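Long-range contact in enoyl-CoA hydratase/isomerase family protein (Pseudomonas syringae pv. tomato, PDB 3OT6), which probably acts on acyl-CoA thioesters as a crotonase-fold enzyme of the enoyl-CoA hydratase/isomerase family, its exact substrate and reaction not being established: residues A107-R119 / M139-L151. Sequence-based numbering, arbitrary orientation.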
ATOM      1  N   ALA A 107       1.508   2.254   9.453  1.00 20.76           N
ATOM      2  CA  ALA A 107       0.082   2.671   9.418  1.00 20.34           C
ATOM      3  C   ALA A 107      -0.344   2.593   7.932  1.00 20.76           C
ATOM      4  O   ALA A 107      -0.040   1.567   7.317  1.00 21.38           O
ATOM      5  CB  ALA A 107      -0.125   4.059  10.056  1.00 17.31           C
ATOM      6  N   LYS A 108      -0.990   3.629   7.352  1.00 20.75           N
ATOM      7  CA  LYS A 108      -1.400   3.594   5.932  1.00 20.39           C
ATOM      8  C   LYS A 108      -0.207   3.201   5.054  1.00 19.73           C
ATOM      9  O   LYS A 108      -0.373   2.467   4.079  1.00 19.79           O
ATOM     10  CB  LYS A 108      -2.049   4.915   5.448  1.00 20.72           C
ATOM     11  CG  LYS A 108      -2.646   4.875   4.012  1.00 21.56           C
ATOM     12  CD  LYS A 108      -3.947   4.003   3.945  1.00 24.90           C
ATOM     13  CE  LYS A 108      -4.451   3.639   2.487  1.00 21.78           C
ATOM     14  NZ  LYS A 108      -5.571   2.542   2.681  1.00 23.96           N
ATOM     15  N   GLY A 109       0.994   3.630   5.389  1.00 18.16           N
ATOM     16  CA  GLY A 109       2.118   3.171   4.582  1.00 18.71           C
ATOM     17  C   GLY A 109       2.215   1.635   4.600  1.00 19.45           C
ATOM     18  O   GLY A 109       2.581   1.004   3.603  1.00 19.43           O
ATOM     19  N   ALA A 110       1.925   1.002   5.728  1.00 18.60           N
ATOM     20  CA  ALA A 110       1.952  -0.452   5.701  1.00 19.70           C
ATOM     21  C   ALA A 110       0.670  -1.026   5.022  1.00 20.03           C
ATOM     22  O   ALA A 110       0.709  -2.156   4.499  1.00 20.72           O
ATOM     23  CB  ALA A 110       2.180  -1.059   7.105  1.00 18.19           C
ATOM     24  N   PHE A 111      -0.444  -0.287   5.041  1.00 19.44           N
ATOM     25  CA  PHE A 111      -1.579  -0.690   4.243  1.00 20.56           C
ATOM     26  C   PHE A 111      -1.314  -0.749   2.751  1.00 21.31           C
ATOM     27  O   PHE A 111      -1.952  -1.514   2.027  1.00 21.44           O
ATOM     28  CB  PHE A 111      -2.812   0.107   4.562  1.00 20.37           C
ATOM     29  CG  PHE A 111      -3.420  -0.293   5.881  1.00 21.95           C
ATOM     30  CD1 PHE A 111      -3.812  -1.628   6.109  1.00 25.23           C
ATOM     31  CD2 PHE A 111      -3.573   0.621   6.905  1.00 18.89           C
ATOM     32  CE1 PHE A 111      -4.386  -2.021   7.366  1.00 24.99           C
ATOM     33  CE2 PHE A 111      -4.109   0.252   8.124  1.00 22.29           C
ATOM     34  CZ  PHE A 111      -4.511  -1.065   8.378  1.00 22.44           C
ATOM     35  N   LEU A 112      -0.362   0.027   2.269  1.00 22.53           N
ATOM     36  CA  LEU A 112      -0.077  -0.030   0.851  1.00 23.11           C
ATOM     37  C   LEU A 112       0.464  -1.409   0.505  1.00 22.67           C
ATOM     38  O   LEU A 112       0.147  -1.900  -0.588  1.00 23.52           O
ATOM     39  CB  LEU A 112       0.925   1.030   0.399  1.00 23.63           C
ATOM     40  CG  LEU A 112       0.543   2.481   0.579  1.00 25.15           C
ATOM     41  CD1 LEU A 112       1.736   3.343   0.032  1.00 24.92           C
ATOM     42  CD2 LEU A 112      -0.705   2.738  -0.170  1.00 27.90           C
ATOM     43  N   LEU A 113       1.283  -2.011   1.387  1.00 21.32           N
ATOM     44  CA  LEU A 113       1.817  -3.381   1.164  1.00 20.80           C
ATOM     45  C   LEU A 113       0.739  -4.499   1.180  1.00 20.66           C
ATOM     46  O   LEU A 113       0.934  -5.603   0.609  1.00 21.57           O
ATOM     47  CB  LEU A 113       2.927  -3.729   2.167  1.00 21.31           C
ATOM     48  CG  LEU A 113       4.133  -2.771   2.321  1.00 21.70           C
ATOM     49  CD1 LEU A 113       4.725  -2.929   3.728  1.00 18.03           C
ATOM     50  CD2 LEU A 113       5.149  -3.070   1.209  1.00 18.48           C
ATOM     51  N   LEU A 114      -0.359  -4.225   1.873  1.00 19.36           N
ATOM     52  CA  LEU A 114      -1.474  -5.114   1.968  1.00 18.88           C
ATOM     53  C   LEU A 114      -2.451  -4.916   0.786  1.00 19.92           C
ATOM     54  O   LEU A 114      -3.492  -5.576   0.724  1.00 20.17           O
ATOM     55  CB  LEU A 114      -2.173  -4.909   3.327  1.00 17.50           C
ATOM     56  CG  LEU A 114      -1.273  -5.188   4.558  1.00 17.18           C
ATOM     57  CD1 LEU A 114      -2.062  -5.308   5.869  1.00 15.54           C
ATOM     58  CD2 LEU A 114      -0.395  -6.434   4.391  1.00 15.53           C
ATOM     59  N   SER A 115      -2.104  -4.051  -0.168  1.00 19.68           N
ATOM     60  CA  SER A 115      -3.022  -3.703  -1.232  1.00 20.31           C
ATOM     61  C   SER A 115      -2.463  -4.121  -2.608  1.00 20.32           C
ATOM     62  O   SER A 115      -2.949  -3.675  -3.615  1.00 21.83           O
ATOM     63  CB  SER A 115      -3.197  -2.189  -1.242  1.00 20.60           C
ATOM     64  OG  SER A 115      -3.781  -1.767  -0.034  1.00 25.41           O
ATOM     65  N   ALA A 116      -1.440  -4.948  -2.656  1.00 18.99           N
ATOM     66  CA  ALA A 116      -0.651  -5.112  -3.858  1.00 18.40           C
ATOM     67  C   ALA A 116      -0.580  -6.616  -4.176  1.00 18.89           C
ATOM     68  O   ALA A 116      -1.020  -7.482  -3.375  1.00 18.51           O
ATOM     69  CB  ALA A 116       0.785  -4.570  -3.597  1.00 15.74           C
ATOM     70  N   ASP A 117       0.081  -6.924  -5.286  1.00 19.05           N
ATOM     71  CA  ASP A 117       0.176  -8.301  -5.766  1.00 19.79           C
ATOM     72  C   ASP A 117       1.432  -9.028  -5.325  1.00 19.56           C
ATOM     73  O   ASP A 117       1.409 -10.244  -5.214  1.00 19.50           O
ATOM     74  CB  ASP A 117      -0.016  -8.314  -7.251  1.00 19.61           C
ATOM     75  CG  ASP A 117      -1.414  -7.864  -7.601  1.00 24.62           C
ATOM     76  OD1 ASP A 117      -2.363  -8.611  -7.170  1.00 25.54           O
ATOM     77  OD2 ASP A 117      -1.557  -6.756  -8.211  1.00 21.05           O
ATOM     78  N   TYR A 118       2.492  -8.260  -5.064  1.00 18.99           N
ATOM     79  CA  TYR A 118       3.781  -8.770  -4.681  1.00 18.58           C
ATOM     80  C   TYR A 118       4.448  -7.632  -3.863  1.00 20.14           C
ATOM     81  O   TYR A 118       4.358  -6.425  -4.252  1.00 20.91           O
ATOM     82  CB  TYR A 118       4.669  -9.126  -5.941  1.00 18.47           C
ATOM     83  CG  TYR A 118       5.810 -10.033  -5.518  1.00 13.69           C
ATOM     84  CD1 TYR A 118       5.657 -11.417  -5.560  1.00 13.14           C
ATOM     85  CD2 TYR A 118       6.967  -9.517  -4.952  1.00 14.45           C
ATOM     86  CE1 TYR A 118       6.650 -12.283  -5.097  1.00 17.85           C
ATOM     87  CE2 TYR A 118       8.015 -10.387  -4.466  1.00 14.35           C
ATOM     88  CZ  TYR A 118       7.825 -11.762  -4.537  1.00 18.48           C
ATOM     89  OH  TYR A 118       8.751 -12.663  -4.067  1.00 17.88           O
ATOM     90  N   ARG A 119       5.152  -7.975  -2.781  1.00 19.09           N
ATOM     91  CA  ARG A 119       5.737  -6.928  -1.915  1.00 18.05           C
ATOM     92  C   ARG A 119       7.154  -7.247  -1.608  1.00 18.28           C
ATOM     93  O   ARG A 119       7.446  -8.335  -1.178  1.00 19.38           O
ATOM     94  CB  ARG A 119       4.966  -6.798  -0.591  1.00 15.65           C
ATOM     95  CG  ARG A 119       3.552  -6.210  -0.720  1.00 14.20           C
ATOM     96  CD  ARG A 119       2.470  -7.242  -1.033  1.00 16.76           C
ATOM     97  NE  ARG A 119       2.772  -8.537  -0.409  1.00 13.50           N
ATOM     98  CZ  ARG A 119       2.385  -8.894   0.826  1.00 15.68           C
ATOM     99  NH1 ARG A 119       1.598  -8.086   1.562  1.00 13.40           N
ATOM    100  NH2 ARG A 119       2.775 -10.081   1.322  1.00  8.62           N
HETATM  101  N   MSE A 139      -8.708   1.308  15.107  1.00 25.33           N
HETATM  102  CA  MSE A 139      -8.545   0.952  13.722  1.00 23.03           C
HETATM  103  C   MSE A 139      -9.927   0.984  13.032  1.00 22.48           C
HETATM  104  O   MSE A 139     -10.949   0.551  13.619  1.00 20.33           O
HETATM  105  CB  MSE A 139      -7.879  -0.413  13.583  1.00 23.10           C
HETATM  106  CG  MSE A 139      -7.493  -0.827  12.101  1.00 21.88           C
HETATM  107 SE   MSE A 139      -5.996   0.249  11.614  1.00 24.07          SE
HETATM  108  CE  MSE A 139      -4.567  -0.799  12.491  1.00 18.55           C
ATOM    109  N   HIS A 140      -9.921   1.526  11.807  1.00 21.08           N
ATOM    110  CA  HIS A 140     -11.084   1.554  10.957  1.00 21.93           C
ATOM    111  C   HIS A 140     -11.353   0.189  10.319  1.00 22.26           C
ATOM    112  O   HIS A 140     -10.452  -0.640  10.183  1.00 23.18           O
ATOM    113  CB  HIS A 140     -10.928   2.661   9.896  1.00 22.42           C
ATOM    114  CG  HIS A 140      -9.692   2.557   9.037  1.00 22.89           C
ATOM    115  ND1 HIS A 140      -8.437   2.281   9.537  1.00 24.78           N
ATOM    116  CD2 HIS A 140      -9.517   2.756   7.708  1.00 23.71           C
ATOM    117  CE1 HIS A 140      -7.547   2.314   8.562  1.00 21.09           C
ATOM    118  NE2 HIS A 140      -8.181   2.588   7.437  1.00 19.86           N
ATOM    119  N   HIS A 141     -12.600  -0.061   9.940  1.00 21.99           N
ATOM    120  CA  HIS A 141     -12.943  -1.299   9.269  1.00 21.44           C
ATOM    121  C   HIS A 141     -12.074  -1.615   8.040  1.00 21.43           C
ATOM    122  O   HIS A 141     -11.558  -2.722   7.919  1.00 22.80           O
ATOM    123  CB  HIS A 141     -14.426  -1.360   8.941  1.00 21.26           C
ATOM    124  CG  HIS A 141     -15.294  -1.592  10.126  1.00 22.54           C
ATOM    125  ND1 HIS A 141     -15.285  -2.778  10.836  1.00 24.79           N
ATOM    126  CD2 HIS A 141     -16.193  -0.790  10.748  1.00 22.58           C
ATOM    127  CE1 HIS A 141     -16.168  -2.705  11.822  1.00 23.39           C
ATOM    128  NE2 HIS A 141     -16.732  -1.513  11.787  1.00 20.15           N
ATOM    129  N   ALA A 142     -11.877  -0.661   7.152  1.00 21.28           N
ATOM    130  CA  ALA A 142     -11.063  -0.899   5.981  1.00 20.60           C
ATOM    131  C   ALA A 142      -9.691  -1.473   6.345  1.00 20.38           C
ATOM    132  O   ALA A 142      -9.250  -2.452   5.735  1.00 20.72           O
ATOM    133  CB  ALA A 142     -10.919   0.377   5.160  1.00 20.74           C
ATOM    134  N   GLY A 143      -9.009  -0.886   7.336  1.00 19.95           N
ATOM    135  CA  GLY A 143      -7.677  -1.325   7.676  1.00 17.48           C
ATOM    136  C   GLY A 143      -7.737  -2.708   8.316  1.00 19.10           C
ATOM    137  O   GLY A 143      -6.893  -3.601   8.060  1.00 19.58           O
ATOM    138  N   ILE A 144      -8.717  -2.920   9.176  1.00 19.57           N
ATOM    139  CA  ILE A 144      -8.829  -4.215   9.829  1.00 20.44           C
ATOM    140  C   ILE A 144      -8.925  -5.255   8.729  1.00 21.51           C
ATOM    141  O   ILE A 144      -8.216  -6.265   8.755  1.00 21.44           O
ATOM    142  CB  ILE A 144     -10.082  -4.284  10.688  1.00 21.19           C
ATOM    143  CG1 ILE A 144      -9.890  -3.425  11.977  1.00 20.97           C
ATOM    144  CG2 ILE A 144     -10.452  -5.733  10.916  1.00 17.36           C
ATOM    145  CD1 ILE A 144     -11.180  -3.124  12.744  1.00 22.05           C
ATOM    146  N   GLU A 145      -9.786  -4.961   7.750  1.00 21.51           N
ATOM    147  CA  GLU A 145     -10.123  -5.903   6.693  1.00 22.08           C
ATOM    148  C   GLU A 145      -8.978  -6.120   5.670  1.00 21.50           C
ATOM    149  O   GLU A 145      -8.754  -7.264   5.220  1.00 21.34           O
ATOM    150  CB  GLU A 145     -11.462  -5.531   6.027  1.00 23.29           C
ATOM    151  CG  GLU A 145     -12.737  -5.715   6.951  1.00 24.21           C
ATOM    152  CD  GLU A 145     -12.757  -7.044   7.738  1.00 30.52           C
ATOM    153  OE1 GLU A 145     -12.289  -8.067   7.205  1.00 29.89           O
ATOM    154  OE2 GLU A 145     -13.223  -7.070   8.927  1.00 34.95           O
ATOM    155  N   LEU A 146      -8.203  -5.072   5.374  1.00 19.71           N
ATOM    156  CA  LEU A 146      -6.984  -5.260   4.585  1.00 17.74           C
ATOM    157  C   LEU A 146      -6.003  -6.116   5.335  1.00 18.00           C
ATOM    158  O   LEU A 146      -5.319  -6.936   4.749  1.00 17.71           O
ATOM    159  CB  LEU A 146      -6.318  -3.928   4.280  1.00 17.86           C
ATOM    160  CG  LEU A 146      -7.052  -2.931   3.342  1.00 17.48           C
ATOM    161  CD1 LEU A 146      -6.354  -1.560   3.386  1.00 16.80           C
ATOM    162  CD2 LEU A 146      -7.050  -3.432   1.955  1.00 14.88           C
ATOM    163  N   ALA A 147      -5.905  -5.947   6.646  1.00 19.10           N
ATOM    164  CA  ALA A 147      -4.915  -6.723   7.408  1.00 19.37           C
ATOM    165  C   ALA A 147      -5.379  -8.159   7.554  1.00 19.90           C
ATOM    166  O   ALA A 147      -4.607  -9.103   7.394  1.00 19.99           O
ATOM    167  CB  ALA A 147      -4.658  -6.111   8.713  1.00 19.25           C
ATOM    168  N   ARG A 148      -6.678  -8.327   7.738  1.00 20.74           N
ATOM    169  CA  ARG A 148      -7.221  -9.647   7.963  1.00 20.42           C
ATOM    170  C   ARG A 148      -6.957 -10.528   6.781  1.00 21.59           C
ATOM    171  O   ARG A 148      -6.701 -11.714   6.931  1.00 22.07           O
ATOM    172  CB  ARG A 148      -8.721  -9.586   8.246  1.00 19.29           C
ATOM    173  CG  ARG A 148      -9.220 -10.915   8.855  1.00 19.28           C
ATOM    174  CD  ARG A 148     -10.752 -11.059   8.931  1.00 19.94           C
ATOM    175  NE  ARG A 148     -11.456  -9.893   9.491  1.00 19.64           N
ATOM    176  CZ  ARG A 148     -11.641  -9.718  10.798  1.00 24.81           C
ATOM    177  NH1 ARG A 148     -11.177 -10.661  11.698  1.00 17.57           N
ATOM    178  NH2 ARG A 148     -12.295  -8.603  11.191  1.00 19.63           N
ATOM    179  N   ASP A 149      -7.024  -9.946   5.597  1.00 22.06           N
ATOM    180  CA  ASP A 149      -7.029 -10.726   4.406  1.00 22.45           C
ATOM    181  C   ASP A 149      -5.634 -11.137   4.042  1.00 22.14           C
ATOM    182  O   ASP A 149      -5.493 -12.145   3.361  1.00 23.92           O
ATOM    183  CB  ASP A 149      -7.686  -9.959   3.215  1.00 23.67           C
ATOM    184  CG  ASP A 149      -8.040 -10.900   2.052  1.00 25.87           C
ATOM    185  OD1 ASP A 149      -8.910 -11.791   2.279  1.00 27.35           O
ATOM    186  OD2 ASP A 149      -7.414 -10.813   0.962  1.00 25.36           O
ATOM    187  N   ARG A 150      -4.607 -10.384   4.459  1.00 20.41           N
ATOM    188  CA  ARG A 150      -3.232 -10.685   4.028  1.00 19.68           C
ATOM    189  C   ARG A 150      -2.286 -11.222   5.131  1.00 19.73           C
ATOM    190  O   ARG A 150      -1.291 -11.907   4.826  1.00 19.52           O
ATOM    191  CB  ARG A 150      -2.538  -9.435   3.395  1.00 19.41           C
ATOM    192  CG  ARG A 150      -1.202  -9.791   2.612  1.00 21.08           C
ATOM    193  CD  ARG A 150      -1.469 -10.615   1.281  1.00 17.05           C
ATOM    194  NE  ARG A 150      -2.263  -9.753   0.418  1.00 19.47           N
ATOM    195  CZ  ARG A 150      -1.800  -9.048  -0.612  1.00 18.62           C
ATOM    196  NH1 ARG A 150      -0.544  -9.147  -1.026  1.00 18.17           N
ATOM    197  NH2 ARG A 150      -2.624  -8.249  -1.248  1.00 19.42           N
ATOM    198  N   LEU A 151      -2.519 -10.823   6.377  1.00 18.72           N
ATOM    199  CA  LEU A 151      -1.565 -11.109   7.430  1.00 19.48           C
ATOM    200  C   LEU A 151      -1.748 -12.532   7.964  1.00 20.59           C
ATOM    201  O   LEU A 151      -2.876 -13.056   7.986  1.00 20.69           O
ATOM    202  CB  LEU A 151      -1.707 -10.103   8.559  1.00 18.70           C
ATOM    203  CG  LEU A 151      -1.292  -8.688   8.146  1.00 19.82           C
ATOM    204  CD1 LEU A 151      -1.329  -7.820   9.376  1.00 17.40           C
ATOM    205  CD2 LEU A 151       0.102  -8.542   7.387  1.00 20.26           C
TER
HETATM  206  O   HOH W   1      -7.480   3.614   4.991  1.00 19.11           O
HETATM  207  O   HOH W   2      -5.174  -7.134   2.029  1.00 21.17           O
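In the crotonase fold of this enoyl-CoA hydratase/isomerase family member, the short helix 108-113, which follows strand 103-106 and leads into strand 118-122, packs on helix 141-150 through Phe111, Leu114, Leu146 and Arg150. The two axes approach to 10.1 Å and cross at 41°, with both helices running in broadly the same direction. Phe111 fits against the start of the second helix, where Gly143 has no side chain and lets CZ of Phe111 come within 3.3 Å of its CA. Met139, a selenomethionine, meets the same ring in its plane as a Met-aromatic contact, its SE at the edge, while His140 turns an edge toward the ring face in an offset edge-to-face pair with planes at 89°. CD1 of Leu146 lies obliquely against CD1 of Phe111. A turn further on, the two methyls of Leu114 divide the work: CD1 rests on CA of Ala147, and CD2 packs 3.7 Å from CD2 of Leu151. Water 2 joins the backbones here, donating to the carbonyl oxygens of both Leu114 and Leu146. Arg150 leaves its backbone with CG trans to N (chi1 -166°), and bends at chi2 and chi3 carry it alongside Leu114, the two side chains running in opposite senses with CB of Arg150 near CD2 of Leu114. NH1 of Arg150 also lies over one face of the Arg119 guanidinium, a pairing of like charges that the Arg119-Asp178 salt bridge probably eases. NH1 and NH2 of Arg150 grip Ala116 O end-on through two bent hydrogen bonds, the oxygen near the guanidinium plane and 2.8 Å from NH2.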